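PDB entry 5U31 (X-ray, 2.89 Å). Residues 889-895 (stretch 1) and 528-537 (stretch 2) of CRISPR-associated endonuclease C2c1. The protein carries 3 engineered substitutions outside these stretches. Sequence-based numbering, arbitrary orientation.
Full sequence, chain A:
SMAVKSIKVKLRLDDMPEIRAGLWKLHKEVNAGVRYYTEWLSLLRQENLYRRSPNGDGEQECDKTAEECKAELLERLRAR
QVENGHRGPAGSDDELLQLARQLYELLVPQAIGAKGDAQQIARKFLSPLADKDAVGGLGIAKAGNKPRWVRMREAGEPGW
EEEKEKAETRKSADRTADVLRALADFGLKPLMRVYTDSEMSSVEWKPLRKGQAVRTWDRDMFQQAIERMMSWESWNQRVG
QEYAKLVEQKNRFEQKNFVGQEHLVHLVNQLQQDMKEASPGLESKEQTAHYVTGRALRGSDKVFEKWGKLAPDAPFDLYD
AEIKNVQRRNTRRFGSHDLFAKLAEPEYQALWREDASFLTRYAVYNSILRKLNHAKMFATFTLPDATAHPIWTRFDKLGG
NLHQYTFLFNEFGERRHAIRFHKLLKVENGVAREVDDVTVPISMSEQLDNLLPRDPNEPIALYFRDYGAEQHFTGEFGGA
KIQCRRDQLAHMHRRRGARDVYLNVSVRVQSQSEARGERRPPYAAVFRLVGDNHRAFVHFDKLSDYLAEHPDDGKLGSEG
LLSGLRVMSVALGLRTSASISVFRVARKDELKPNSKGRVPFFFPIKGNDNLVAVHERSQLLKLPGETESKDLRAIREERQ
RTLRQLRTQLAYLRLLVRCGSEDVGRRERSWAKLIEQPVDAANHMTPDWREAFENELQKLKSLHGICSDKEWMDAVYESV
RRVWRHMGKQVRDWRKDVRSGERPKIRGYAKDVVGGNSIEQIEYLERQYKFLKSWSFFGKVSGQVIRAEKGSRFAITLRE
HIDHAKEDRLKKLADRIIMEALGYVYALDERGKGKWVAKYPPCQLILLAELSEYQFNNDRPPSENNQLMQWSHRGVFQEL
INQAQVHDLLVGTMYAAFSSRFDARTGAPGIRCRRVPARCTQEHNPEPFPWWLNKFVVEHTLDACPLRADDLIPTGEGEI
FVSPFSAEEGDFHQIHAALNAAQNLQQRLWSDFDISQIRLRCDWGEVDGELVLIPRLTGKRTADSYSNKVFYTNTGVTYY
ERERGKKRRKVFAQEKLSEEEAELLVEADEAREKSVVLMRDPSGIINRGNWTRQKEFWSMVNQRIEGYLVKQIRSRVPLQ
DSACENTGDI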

# COMPACT_ATOMS: atom_id res chain seq x y z
N LEU A 889 12.33 -17.50 6.62
CA LEU A 889 12.14 -16.52 7.68
C LEU A 889 10.66 -16.23 7.84
O LEU A 889 9.98 -15.88 6.87
CB LEU A 889 12.87 -15.21 7.36
CG LEU A 889 14.38 -15.27 7.26
CD1 LEU A 889 14.92 -13.86 7.10
CD2 LEU A 889 14.94 -15.93 8.50
N LEU A 890 10.17 -16.34 9.07
CA LEU A 890 8.79 -15.97 9.38
C LEU A 890 8.72 -14.48 9.66
O LEU A 890 9.54 -13.94 10.41
CB LEU A 890 8.29 -16.74 10.60
CG LEU A 890 8.54 -18.25 10.65
CD1 LEU A 890 8.16 -18.78 12.02
CD2 LEU A 890 7.74 -18.95 9.58
N VAL A 891 7.75 -13.80 9.06
CA VAL A 891 7.46 -12.42 9.41
C VAL A 891 6.07 -12.38 10.03
O VAL A 891 5.10 -12.85 9.44
CB VAL A 891 7.58 -11.48 8.20
CG1 VAL A 891 7.63 -12.27 6.91
CG2 VAL A 891 6.46 -10.44 8.18
N GLY A 892 6.01 -11.85 11.26
CA GLY A 892 4.75 -11.70 11.96
C GLY A 892 4.61 -10.29 12.50
O GLY A 892 5.54 -9.48 12.44
N THR A 893 3.43 -10.01 13.03
CA THR A 893 3.11 -8.69 13.56
C THR A 893 2.78 -8.79 15.04
O THR A 893 2.43 -9.86 15.55
CB THR A 893 1.94 -8.05 12.81
OG1 THR A 893 0.81 -8.92 12.87
CG2 THR A 893 2.32 -7.79 11.36
N MSE A 894 2.89 -7.66 15.73
CA MSE A 894 2.50 -7.55 17.13
C MSE A 894 1.59 -6.36 17.34
O MSE A 894 1.76 -5.31 16.71
CB MSE A 894 3.73 -7.42 18.03
CG MSE A 894 3.89 -8.56 19.02
SE MSE A 894 2.40 -8.70 20.26
CE MSE A 894 2.47 -10.63 20.56
N TYR A 895 0.62 -6.53 18.24
CA TYR A 895 -0.30 -5.45 18.59
C TYR A 895 0.47 -4.22 19.04
O TYR A 895 1.20 -4.26 20.04
CB TYR A 895 -1.25 -5.94 19.68
CG TYR A 895 -2.38 -4.99 19.95
CD1 TYR A 895 -3.46 -4.91 19.08
CD2 TYR A 895 -2.37 -4.17 21.06
CE1 TYR A 895 -4.50 -4.04 19.32
CE2 TYR A 895 -3.40 -3.30 21.30
CZ TYR A 895 -4.47 -3.24 20.43
OH TYR A 895 -5.50 -2.37 20.67
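Stretch 2, residues 528-537: RLVGDNHRAF

What shape does stretch 2 take, and how is it directed against stretch 1? It is a beta hairpin: a strand arriving from earlier in the chain occupies residues 528-530, a type I turn runs from Gly531 to His534, and a second strand leaves from Arg535 through Phe537. Backbone hydrogen bonds hold the two arms together, with Arg528 and Phe537 paired in both directions and Val530 and Arg535 likewise. The strand of stretch 1, from Leu890 on, meets the hairpin where the turn passes into its second arm, from Asn533 to Ala536. The axes of 890-895 and 535-537 come within 4.4 Å, at a signed crossing angle of -89°, so the strands cross almost at right angles. The first arm lies farther off, its axis 7.8 Å away at 71°.

What does the first arm contribute? Arg528 and Val530 stay out of reach, and Leu529 between them points its CA-to-CB bond toward stretch 1. Its chi1 is m and its chi2 is t, which places Leu529 CD1 4.1 Å from Leu890 CB in an apolar contact and 3.8 Å from the backbone atom Val891 O. The other methyl, Leu529 CD2, lies 4.3 Å from Gly892 CA. The missing side chain matters here: an ideal CB on Gly892 would point toward the hairpin and fall 3.1 Å from Leu529 CD2, from Ala536 CB and from His534 O, tight in all three places.

How does the turn meet the strand? Gly531 has a phi of 75°, a value that by itself favours glycine, and His534 N closes the turn by donating to Gly531 O at 3.2 Å. Gly531 and Asp532 do not touch stretch 1, but Asn533 offers its backbone O to the hydroxyl of Thr893, whose OG1 donates to it across 2.7 Å. His534, with phi and psi of 56° and 42°, turns its CA-to-CB bond toward stretch 1. His534 ND1 donates to Asp532 O at 3.1 Å, while His534 CD2, at the ring edge, approaches Val891 O to 3.4 Å, near the plane of the ring. His534 O lies 3.1 Å from Gly892 CA and accepts a hydrogen bond from Thr893 N at 3.0 Å.

What fixes the register along the second arm? A single beta bridge joins Thr893 to Arg535, their CA atoms 4.8 Å apart. Thr893 N donates to the residue before Arg535, and Thr893 O accepts from the residue after it: Ala536 N reaches Thr893 O at 2.9 Å with a nearly straight N-H...O angle of 169°. The CA-to-CB bond of Arg535 points away overall, yet Arg535 CG remains 3.7 Å from Thr893 OG1. Ala536 points toward stretch 1, and its small CB sits 4.4 Å from Gly892 CA. Beyond the bridge, the selenomethionine Met894 starts away from the hairpin, but its end bends back until Met894 CE is 3.5 Å from Ala536 O. Phe537 makes no contact, and the pairing consists of one bridge.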

# COMPACT_ATOMS: atom_id res chain seq x y z
N ARG A 528 2.80 -19.20 16.31
CA ARG A 528 1.51 -19.25 15.64
C ARG A 528 1.27 -17.92 14.93
O ARG A 528 1.18 -16.87 15.57
CB ARG A 528 0.39 -19.53 16.64
CG ARG A 528 -0.99 -19.76 16.03
CD ARG A 528 -1.20 -21.23 15.66
NE ARG A 528 -0.43 -21.64 14.49
CZ ARG A 528 -0.37 -22.88 14.02
NH1 ARG A 528 -1.03 -23.85 14.64
NH2 ARG A 528 0.35 -23.15 12.95
N LEU A 529 1.19 -17.97 13.60
CA LEU A 529 0.89 -16.80 12.79
C LEU A 529 -0.56 -16.89 12.33
O LEU A 529 -0.97 -17.89 11.72
CB LEU A 529 1.84 -16.71 11.59
CG LEU A 529 3.32 -16.64 11.97
CD1 LEU A 529 4.19 -16.30 10.78
CD2 LEU A 529 3.55 -15.63 13.09
N VAL A 530 -1.35 -15.86 12.63
CA VAL A 530 -2.79 -15.90 12.45
C VAL A 530 -3.22 -14.79 11.50
O VAL A 530 -2.74 -13.65 11.59
CB VAL A 530 -3.53 -15.76 13.80
CG1 VAL A 530 -5.00 -16.05 13.61
CG2 VAL A 530 -2.92 -16.68 14.84
N GLY A 531 -4.12 -15.12 10.58
CA GLY A 531 -4.73 -14.13 9.73
C GLY A 531 -3.82 -13.64 8.62
O GLY A 531 -2.67 -14.04 8.47
N ASP A 532 -4.39 -12.73 7.81
CA ASP A 532 -3.61 -12.11 6.75
C ASP A 532 -2.55 -11.16 7.29
O ASP A 532 -1.54 -10.94 6.62
CB ASP A 532 -4.54 -11.37 5.79
CG ASP A 532 -4.82 -12.16 4.53
OD1 ASP A 532 -3.90 -12.86 4.06
OD2 ASP A 532 -5.96 -12.09 4.02
N ASN A 533 -2.76 -10.62 8.49
CA ASN A 533 -1.77 -9.76 9.13
C ASN A 533 -0.68 -10.54 9.84
O ASN A 533 0.20 -9.91 10.44
CB ASN A 533 -2.46 -8.83 10.13
CG ASN A 533 -3.40 -7.86 9.47
OD1 ASN A 533 -3.16 -7.41 8.35
ND2 ASN A 533 -4.49 -7.53 10.16
N HIS A 534 -0.72 -11.87 9.81
CA HIS A 534 0.32 -12.72 10.40
C HIS A 534 0.55 -12.40 11.87
O HIS A 534 1.69 -12.33 12.33
CB HIS A 534 1.63 -12.59 9.61
CG HIS A 534 1.58 -13.23 8.26
ND1 HIS A 534 0.52 -13.07 7.40
CD2 HIS A 534 2.47 -14.02 7.61
CE1 HIS A 534 0.75 -13.74 6.28
NE2 HIS A 534 1.93 -14.33 6.39
N ARG A 535 -0.54 -12.20 12.61
CA ARG A 535 -0.42 -11.87 14.03
C ARG A 535 0.32 -12.98 14.75
O ARG A 535 -0.09 -14.15 14.72
CB ARG A 535 -1.80 -11.64 14.64
CG ARG A 535 -2.38 -10.26 14.30
CD ARG A 535 -3.78 -10.04 14.85
NE ARG A 535 -4.82 -10.62 14.00
CZ ARG A 535 -5.60 -11.64 14.35
NH1 ARG A 535 -6.51 -12.10 13.49
NH2 ARG A 535 -5.49 -12.18 15.55
N ALA A 536 1.44 -12.63 15.38
CA ALA A 536 2.34 -13.60 15.97
C ALA A 536 1.90 -13.98 17.37
O ALA A 536 1.58 -13.11 18.19
CB ALA A 536 3.77 -13.05 16.00
N PHE A 537 1.90 -15.28 17.65
CA PHE A 537 1.61 -15.81 18.98
C PHE A 537 2.58 -16.95 19.26
O PHE A 537 2.82 -17.80 18.39
CB PHE A 537 0.16 -16.28 19.10
CG PHE A 537 -0.85 -15.16 19.10
CD1 PHE A 537 -1.10 -14.44 20.26
CD2 PHE A 537 -1.54 -14.82 17.95
CE1 PHE A 537 -2.02 -13.40 20.26
CE2 PHE A 537 -2.47 -13.80 17.95
CZ PHE A 537 -2.71 -13.09 19.11